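PDB 3GCE: ferredoxin component of carbazole 1,9a-dioxygenase from Nocardioides aromaticivorans, which carries a Rieske-type [2Fe-2S] cluster and, as the ferredoxin component, probably passes electrons to the terminal oxygenase of carbazole 1,9a-dioxygenase. Local coordinates for residues 46-52 / 93-98; 53-58 / 70-75. All coordinates share one frame; numbering follows the deposited sequence.

Interaction 1: 46-52 / 93-98; sequences AISNLCS and LPVRAY. With FES (Fe2/s2 (inorganic) cluster), chain B.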
ATOM      1  N   ALA A  46      -2.052  -2.395  -2.858  1.00 11.21           N
ATOM      2  CA  ALA A  46      -0.619  -2.070  -2.877  1.00 10.64           C
ATOM      3  C   ALA A  46      -0.423  -0.710  -3.519  1.00 11.23           C
ATOM      4  O   ALA A  46      -0.951  -0.458  -4.608  1.00 10.72           O
ATOM      5  CB  ALA A  46       0.147  -3.136  -3.658  1.00 10.28           C
ATOM      6  N   ILE A  47       0.324   0.170  -2.846  1.00 10.65           N
ATOM      7  CA  ILE A  47       0.668   1.482  -3.418  1.00 10.42           C
ATOM      8  C   ILE A  47       2.101   1.780  -3.040  1.00 10.62           C
ATOM      9  O   ILE A  47       2.661   1.106  -2.181  1.00 10.23           O
ATOM     10  CB  ILE A  47      -0.298   2.652  -2.969  1.00  9.88           C
ATOM     11  CG1 ILE A  47      -0.318   2.822  -1.430  1.00 12.40           C
ATOM     12  CG2 ILE A  47      -1.704   2.388  -3.505  1.00  8.83           C
ATOM     13  CD1 ILE A  47      -0.922   4.192  -0.949  1.00 11.60           C
ATOM     14  N   SER A  48       2.699   2.771  -3.691  1.00 11.36           N
ATOM     15  CA  SER A  48       4.034   3.218  -3.281  1.00 11.94           C
ATOM     16  C   SER A  48       4.042   3.544  -1.793  1.00 12.35           C
ATOM     17  O   SER A  48       3.104   4.159  -1.272  1.00 11.72           O
ATOM     18  CB  SER A  48       4.460   4.455  -4.046  1.00 12.03           C
ATOM     19  OG  SER A  48       5.661   4.947  -3.453  1.00 12.94           O
ATOM     20  N   ASN A  49       5.108   3.135  -1.112  1.00 11.80           N
ATOM     21  CA  ASN A  49       5.223   3.382   0.316  1.00 12.55           C
ATOM     22  C   ASN A  49       5.685   4.801   0.632  1.00 13.04           C
ATOM     23  O   ASN A  49       5.682   5.197   1.782  1.00 13.75           O
ATOM     24  CB  ASN A  49       6.196   2.388   0.969  1.00 13.29           C
ATOM     25  CG  ASN A  49       6.012   2.305   2.483  1.00 13.35           C
ATOM     26  OD1 ASN A  49       4.894   2.352   2.974  1.00 14.75           O
ATOM     27  ND2 ASN A  49       7.112   2.180   3.217  1.00 12.72           N
ATOM     28  N   LEU A  50       6.123   5.535  -0.383  1.00 12.70           N
ATOM     29  CA  LEU A  50       6.628   6.888  -0.164  1.00 13.70           C
ATOM     30  C   LEU A  50       5.543   7.899  -0.365  1.00 11.99           C
ATOM     31  O   LEU A  50       4.979   7.987  -1.453  1.00 12.18           O
ATOM     32  CB  LEU A  50       7.761   7.226  -1.130  1.00 13.83           C
ATOM     33  CG  LEU A  50       9.177   7.126  -0.606  1.00 18.61           C
ATOM     34  CD1 LEU A  50       9.427   8.208   0.493  1.00 19.99           C
ATOM     35  CD2 LEU A  50       9.438   5.697  -0.131  1.00 22.79           C
ATOM     36  N   CYS A  51       5.287   8.698   0.667  1.00 11.19           N
ATOM     37  CA  CYS A  51       4.278   9.757   0.570  1.00  9.92           C
ATOM     38  C   CYS A  51       4.690  10.746  -0.531  1.00 10.12           C
ATOM     39  O   CYS A  51       5.884  11.037  -0.682  1.00  9.60           O
ATOM     40  CB  CYS A  51       4.157  10.480   1.924  1.00  9.66           C
ATOM     41  SG  CYS A  51       2.873  11.732   1.953  1.00 10.32           S
ATOM     42  N   SER A  52       3.727  11.262  -1.300  1.00  9.22           N
ATOM     43  CA  SER A  52       4.061  12.237  -2.336  1.00 11.66           C
ATOM     44  C   SER A  52       4.272  13.657  -1.793  1.00 11.81           C
ATOM     45  O   SER A  52       4.787  14.536  -2.512  1.00 12.78           O
ATOM     46  CB  SER A  52       2.957  12.297  -3.390  1.00 10.84           C
ATOM     47  OG  SER A  52       1.792  12.814  -2.806  1.00 11.76           O
ATOM     48  N   LEU A  93      -0.987  15.148  -4.622  1.00 12.24           N
ATOM     49  CA  LEU A  93      -0.637  14.402  -5.813  1.00 12.77           C
ATOM     50  C   LEU A  93      -0.685  12.917  -5.513  1.00 12.47           C
ATOM     51  O   LEU A  93      -0.304  12.502  -4.418  1.00 11.79           O
ATOM     52  CB  LEU A  93       0.763  14.799  -6.349  1.00 13.65           C
ATOM     53  CG  LEU A  93       0.873  16.182  -6.990  1.00 14.55           C
ATOM     54  CD1 LEU A  93       2.343  16.547  -7.246  1.00 16.95           C
ATOM     55  CD2 LEU A  93       0.086  16.232  -8.289  1.00 15.98           C
ATOM     56  N   PRO A  94      -1.168  12.114  -6.479  1.00 11.98           N
ATOM     57  CA  PRO A  94      -1.302  10.689  -6.256  1.00 11.95           C
ATOM     58  C   PRO A  94       0.047   9.984  -6.174  1.00 12.21           C
ATOM     59  O   PRO A  94       1.075  10.499  -6.686  1.00 11.80           O
ATOM     60  CB  PRO A  94      -2.127  10.205  -7.476  1.00 11.86           C
ATOM     61  CG  PRO A  94      -1.820  11.212  -8.547  1.00 12.31           C
ATOM     62  CD  PRO A  94      -1.613  12.513  -7.829  1.00 12.71           C
ATOM     63  N   VAL A  95       0.053   8.826  -5.520  1.00 10.99           N
ATOM     64  CA  VAL A  95       1.213   7.937  -5.598  1.00 10.68           C
ATOM     65  C   VAL A  95       0.876   6.776  -6.523  1.00 11.17           C
ATOM     66  O   VAL A  95      -0.297   6.549  -6.823  1.00  9.80           O
ATOM     67  CB  VAL A  95       1.640   7.398  -4.218  1.00 10.17           C
ATOM     68  CG1 VAL A  95       2.179   8.560  -3.313  1.00 10.04           C
ATOM     69  CG2 VAL A  95       0.492   6.672  -3.549  1.00  9.75           C
ATOM     70  N   ARG A  96       1.905   6.052  -6.966  1.00 12.01           N
ATOM     71  CA  ARG A  96       1.712   4.881  -7.849  1.00 13.23           C
ATOM     72  C   ARG A  96       0.955   3.769  -7.135  1.00 13.55           C
ATOM     73  O   ARG A  96       1.221   3.493  -5.959  1.00 14.10           O
ATOM     74  CB  ARG A  96       3.057   4.363  -8.311  1.00 13.12           C
ATOM     75  CG  ARG A  96       2.976   3.121  -9.225  1.00 17.95           C
ATOM     76  CD  ARG A  96       4.383   2.822  -9.779  1.00 23.81           C
ATOM     77  NE  ARG A  96       4.806   3.866 -10.718  1.00 26.43           N
ATOM     78  CZ  ARG A  96       4.320   4.010 -11.957  1.00 29.08           C
ATOM     79  NH1 ARG A  96       3.431   3.142 -12.424  1.00 30.90           N
ATOM     80  NH2 ARG A  96       4.719   5.008 -12.744  1.00 29.95           N
ATOM     81  N   ALA A  97      -0.033   3.197  -7.825  1.00 12.94           N
ATOM     82  CA  ALA A  97      -0.750   2.017  -7.386  1.00 13.04           C
ATOM     83  C   ALA A  97      -0.137   0.832  -8.112  1.00 14.03           C
ATOM     84  O   ALA A  97       0.287   0.959  -9.283  1.00 13.39           O
ATOM     85  CB  ALA A  97      -2.239   2.134  -7.720  1.00 13.82           C
ATOM     86  N   TYR A  98      -0.063  -0.304  -7.433  1.00 13.51           N
ATOM     87  CA  TYR A  98       0.563  -1.505  -8.015  1.00 15.39           C
ATOM     88  C   TYR A  98      -0.475  -2.587  -8.168  1.00 15.56           C
ATOM     89  O   TYR A  98      -1.281  -2.764  -7.286  1.00 16.04           O
ATOM     90  CB  TYR A  98       1.671  -2.019  -7.094  1.00 14.84           C
ATOM     91  CG  TYR A  98       2.923  -1.205  -7.174  1.00 17.26           C
ATOM     92  CD1 TYR A  98       3.007   0.046  -6.539  1.00 16.46           C
ATOM     93  CD2 TYR A  98       4.032  -1.671  -7.871  1.00 14.53           C
ATOM     94  CE1 TYR A  98       4.199   0.800  -6.595  1.00 17.83           C
ATOM     95  CE2 TYR A  98       5.210  -0.930  -7.928  1.00 16.67           C
ATOM     96  CZ  TYR A  98       5.283   0.299  -7.300  1.00 18.51           C
ATOM     97  OH  TYR A  98       6.456   1.012  -7.394  1.00 21.52           O
TER
HETATM   98 FE1  FES B 201       3.127  12.576   4.091  1.00 10.36          FE
HETATM   99 FE2  FES B 201       3.634  15.232   4.561  1.00 12.85          FE
HETATM  100  S1  FES B 201       1.614  14.217   4.520  1.00 13.61           S
HETATM  101  S2  FES B 201       5.052  13.578   4.188  1.00 10.42           S
HETATM  102  O   HOH W   1       1.246  15.546  -2.385  1.00 12.10           O
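V95 pushes its two methyls into the bend of 46-52: CG1 lies 3.4 Å from L50 O and also touches the backbone N of S52, while CG2 meets I47 CD1 at 3.9 Å. With CG1 beside the backbone N (chi1 -66°), the two branches part, one to the cysteine loop and the other to the end of strand 43-48; F79 of strand 78-80 also packs on V95. Farther along, the backbones pair: S48 N donates to R96 O at 2.8 Å, and Y98 N to A46 O at 3.0 Å. The Y98 ring turns its edge to S48 N. At the other end S52 OG, held over its own backbone by chi1 of 66°, donates to L93 O at 2.7 Å, 30° off the carbonyl plane, and accepts from a water that in turn accepts from L93 N. With an alanine here, L93 O would probably lose this donor and the bridging water its acceptor. Just before S52, C51 SG binds an iron, FE1, at 2.3 Å. A single antiparallel bridge, I47 with A97, thus leads into a cluster-binding loop, as in Rieske [2Fe-2S] domains.

Interaction 2: 53-58 / 70-75; sequences HAEAYL and IECPLH. With FES (Fe2/s2 (inorganic) cluster), chain B.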
ATOM      1  N   HIS A  53       3.915  13.891  -0.539  1.00 11.62           N
ATOM      2  CA  HIS A  53       3.993  15.243  -0.021  1.00 12.56           C
ATOM      3  C   HIS A  53       5.438  15.601   0.388  1.00 13.69           C
ATOM      4  O   HIS A  53       5.946  16.668   0.042  1.00 14.37           O
ATOM      5  CB  HIS A  53       2.994  15.464   1.135  1.00 11.77           C
ATOM      6  CG  HIS A  53       3.209  16.758   1.852  1.00 15.25           C
ATOM      7  ND1 HIS A  53       3.649  16.820   3.155  1.00 14.63           N
ATOM      8  CD2 HIS A  53       3.126  18.036   1.420  1.00 16.82           C
ATOM      9  CE1 HIS A  53       3.791  18.088   3.507  1.00 18.01           C
ATOM     10  NE2 HIS A  53       3.492  18.845   2.465  1.00 19.04           N
ATOM     11  N   ALA A  54       6.076  14.713   1.141  1.00 13.24           N
ATOM     12  CA  ALA A  54       7.472  14.878   1.531  1.00 14.72           C
ATOM     13  C   ALA A  54       7.982  13.487   1.836  1.00 14.41           C
ATOM     14  O   ALA A  54       7.257  12.509   1.667  1.00 14.16           O
ATOM     15  CB  ALA A  54       7.602  15.798   2.741  1.00 14.63           C
ATOM     16  N   GLU A  55       9.226  13.370   2.268  1.00 14.45           N
ATOM     17  CA  GLU A  55       9.715  12.052   2.583  1.00 14.74           C
ATOM     18  C   GLU A  55       9.029  11.521   3.835  1.00 13.38           C
ATOM     19  O   GLU A  55       9.260  12.018   4.941  1.00 12.29           O
ATOM     20  CB  GLU A  55      11.228  12.038   2.757  1.00 15.99           C
ATOM     21  CG  GLU A  55      11.765  10.621   2.835  1.00 17.95           C
ATOM     22  CD  GLU A  55      13.115  10.555   3.510  1.00 24.81           C
ATOM     23  OE1 GLU A  55      13.746  11.630   3.680  1.00 26.03           O
ATOM     24  OE2 GLU A  55      13.543   9.430   3.861  1.00 25.48           O
ATOM     25  N   ALA A  56       8.173  10.521   3.657  1.00 12.87           N
ATOM     26  CA  ALA A  56       7.642   9.759   4.798  1.00 13.32           C
ATOM     27  C   ALA A  56       7.175   8.400   4.302  1.00 13.61           C
ATOM     28  O   ALA A  56       6.905   8.248   3.113  1.00 13.97           O
ATOM     29  CB  ALA A  56       6.505  10.503   5.484  1.00 12.64           C
ATOM     30  N   TYR A  57       7.072   7.439   5.215  1.00 12.43           N
ATOM     31  CA  TYR A  57       6.840   6.051   4.860  1.00 11.94           C
ATOM     32  C   TYR A  57       5.461   5.602   5.332  1.00 10.77           C
ATOM     33  O   TYR A  57       5.190   5.494   6.520  1.00  8.31           O
ATOM     34  CB  TYR A  57       8.019   5.148   5.341  1.00 12.49           C
ATOM     35  CG  TYR A  57       9.305   5.688   4.756  1.00 14.37           C
ATOM     36  CD1 TYR A  57       9.732   5.282   3.482  1.00 18.14           C
ATOM     37  CD2 TYR A  57      10.049   6.664   5.422  1.00 14.28           C
ATOM     38  CE1 TYR A  57      10.894   5.813   2.898  1.00 18.23           C
ATOM     39  CE2 TYR A  57      11.232   7.222   4.828  1.00 13.91           C
ATOM     40  CZ  TYR A  57      11.630   6.764   3.564  1.00 16.03           C
ATOM     41  OH  TYR A  57      12.750   7.260   2.938  1.00 16.29           O
ATOM     42  N   LEU A  58       4.573   5.391   4.356  1.00  9.81           N
ATOM     43  CA  LEU A  58       3.157   5.233   4.628  1.00  9.38           C
ATOM     44  C   LEU A  58       2.797   4.020   5.497  1.00 10.20           C
ATOM     45  O   LEU A  58       1.867   4.089   6.286  1.00 12.03           O
ATOM     46  CB  LEU A  58       2.371   5.175   3.307  1.00  9.87           C
ATOM     47  CG  LEU A  58       2.500   6.439   2.446  1.00 10.10           C
ATOM     48  CD1 LEU A  58       1.759   6.201   1.117  1.00  8.50           C
ATOM     49  CD2 LEU A  58       1.928   7.688   3.178  1.00 10.65           C
ATOM     50  N   ILE A  70      -4.902   5.074   3.776  1.00 12.91           N
ATOM     51  CA  ILE A  70      -3.711   5.064   4.610  1.00 12.63           C
ATOM     52  C   ILE A  70      -3.391   6.527   4.967  1.00 12.65           C
ATOM     53  O   ILE A  70      -3.405   7.418   4.116  1.00 11.25           O
ATOM     54  CB  ILE A  70      -2.515   4.413   3.880  1.00 13.13           C
ATOM     55  CG1 ILE A  70      -1.301   4.277   4.819  1.00 12.63           C
ATOM     56  CG2 ILE A  70      -2.122   5.244   2.628  1.00 13.05           C
ATOM     57  CD1 ILE A  70      -1.534   3.360   6.028  1.00 10.21           C
ATOM     58  N   GLU A  71      -3.090   6.761   6.229  1.00 12.28           N
ATOM     59  CA  GLU A  71      -2.818   8.107   6.707  1.00 13.72           C
ATOM     60  C   GLU A  71      -1.319   8.222   6.976  1.00 13.50           C
ATOM     61  O   GLU A  71      -0.758   7.419   7.723  1.00 12.92           O
ATOM     62  CB  GLU A  71      -3.617   8.359   7.969  1.00 13.79           C
ATOM     63  CG  GLU A  71      -3.343   9.682   8.689  1.00 16.01           C
ATOM     64  CD  GLU A  71      -4.207   9.806   9.946  1.00 19.30           C
ATOM     65  OE1 GLU A  71      -4.757   8.780  10.396  1.00 24.90           O
ATOM     66  OE2 GLU A  71      -4.339  10.916  10.500  1.00 27.63           O
ATOM     67  N   CYS A  72      -0.667   9.191   6.333  1.00 12.35           N
ATOM     68  CA  CYS A  72       0.789   9.360   6.445  1.00 11.23           C
ATOM     69  C   CYS A  72       1.153   9.661   7.911  1.00 11.19           C
ATOM     70  O   CYS A  72       0.486  10.476   8.554  1.00 11.09           O
ATOM     71  CB  CYS A  72       1.211  10.541   5.556  1.00 11.58           C
ATOM     72  SG  CYS A  72       2.977  10.969   5.652  1.00 12.42           S
ATOM     73  N   PRO A  73       2.216   9.034   8.443  1.00 11.19           N
ATOM     74  CA  PRO A  73       2.544   9.315   9.851  1.00 11.27           C
ATOM     75  C   PRO A  73       3.111  10.720  10.131  1.00 11.58           C
ATOM     76  O   PRO A  73       3.136  11.161  11.302  1.00 10.72           O
ATOM     77  CB  PRO A  73       3.602   8.255  10.193  1.00 11.34           C
ATOM     78  CG  PRO A  73       4.249   7.912   8.894  1.00 12.63           C
ATOM     79  CD  PRO A  73       3.133   8.044   7.833  1.00 10.42           C
ATOM     80  N   LEU A  74       3.540  11.422   9.081  1.00 10.75           N
ATOM     81  CA  LEU A  74       4.297  12.633   9.287  1.00 11.38           C
ATOM     82  C   LEU A  74       3.415  13.880   9.338  1.00 10.93           C
ATOM     83  O   LEU A  74       3.472  14.622  10.325  1.00 10.88           O
ATOM     84  CB  LEU A  74       5.443  12.765   8.272  1.00 11.01           C
ATOM     85  CG  LEU A  74       6.414  13.925   8.492  1.00 12.67           C
ATOM     86  CD1 LEU A  74       7.075  13.900   9.907  1.00 11.79           C
ATOM     87  CD2 LEU A  74       7.464  13.931   7.363  1.00 11.18           C
ATOM     88  N   HIS A  75       2.629  14.128   8.292  1.00 11.15           N
ATOM     89  CA  HIS A  75       1.699  15.271   8.314  1.00 10.61           C
ATOM     90  C   HIS A  75       0.250  14.845   8.103  1.00 11.18           C
ATOM     91  O   HIS A  75      -0.640  15.686   7.816  1.00  9.37           O
ATOM     92  CB  HIS A  75       2.071  16.346   7.298  1.00 11.14           C
ATOM     93  CG  HIS A  75       3.530  16.688   7.275  1.00 10.70           C
ATOM     94  ND1 HIS A  75       4.349  16.353   6.225  1.00 11.48           N
ATOM     95  CD2 HIS A  75       4.310  17.361   8.160  1.00 11.93           C
ATOM     96  CE1 HIS A  75       5.574  16.802   6.454  1.00 10.06           C
ATOM     97  NE2 HIS A  75       5.582  17.406   7.632  1.00  9.25           N
TER
HETATM   98 FE1  FES B 201       3.127  12.576   4.091  1.00 10.36          FE
HETATM   99 FE2  FES B 201       3.634  15.232   4.561  1.00 12.85          FE
HETATM  100  S1  FES B 201       1.614  14.217   4.520  1.00 13.61           S
HETATM  101  S2  FES B 201       5.052  13.578   4.188  1.00 10.42           S
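H53, the second cluster ligand of the first cluster-binding loop of the Rieske fold, meets H75 at iron FE2, where each ND1 binds the metal at 2.1 Å. The two imidazoles stand almost perpendicular, planes at 84°, and their ND1 atoms lie 3.2 Å apart as co-ligands of one metal, with no hydrogen bond between them. A chi1 of 170° swings the H53 ring away from its own backbone N and down to the iron; L74 CG lies over one face of the H75 ring. A54 then brings its backbone N to 3.4 Å from the bridging sulfide S2. At E55 the backbone O meets L74 CD2. A56 points its methyl inward between C72 SG, L74 CB and S2, a small side chain, consistent with the close approach of the loop to the sulfide, CB to S2 being 3.6 Å. Y57 O faces the ring of P73 at CG and CD. L58 reaches back with CD2 to lie 3.8 Å from C72 CB, and its CB meets I70 CG1. C72 SG itself binds the other iron, FE1, at 2.2 Å, and accepts from L74 N at 3.5 Å, N-H...S angle 164°.

Along the chain the four segments run 46-52, 53-58, 70-75, 93-98, so interaction 2 falls wholly between the two halves of interaction 1, and S52 leads directly into H53. Their centres are about 10 Å apart, interaction 1 closer to the middle of the chain, and both reach the same cluster: C51 and C72 share FE1, while the two histidines hold FE2. The loop after strand 43-48 folds on itself, with probable hydrogen bonds N49 O to L58 N and C51 N to A56 O. Interaction 1 joins strand 43-48, of the three-stranded sheet of 26-30, 33-40 and 43-48, and its C51 loop to the connection between strands 86-88 and 100-103; interaction 2 adds the loop after strand 69-71. The cluster's ligands thus come from loops continuing strands of two different sheets.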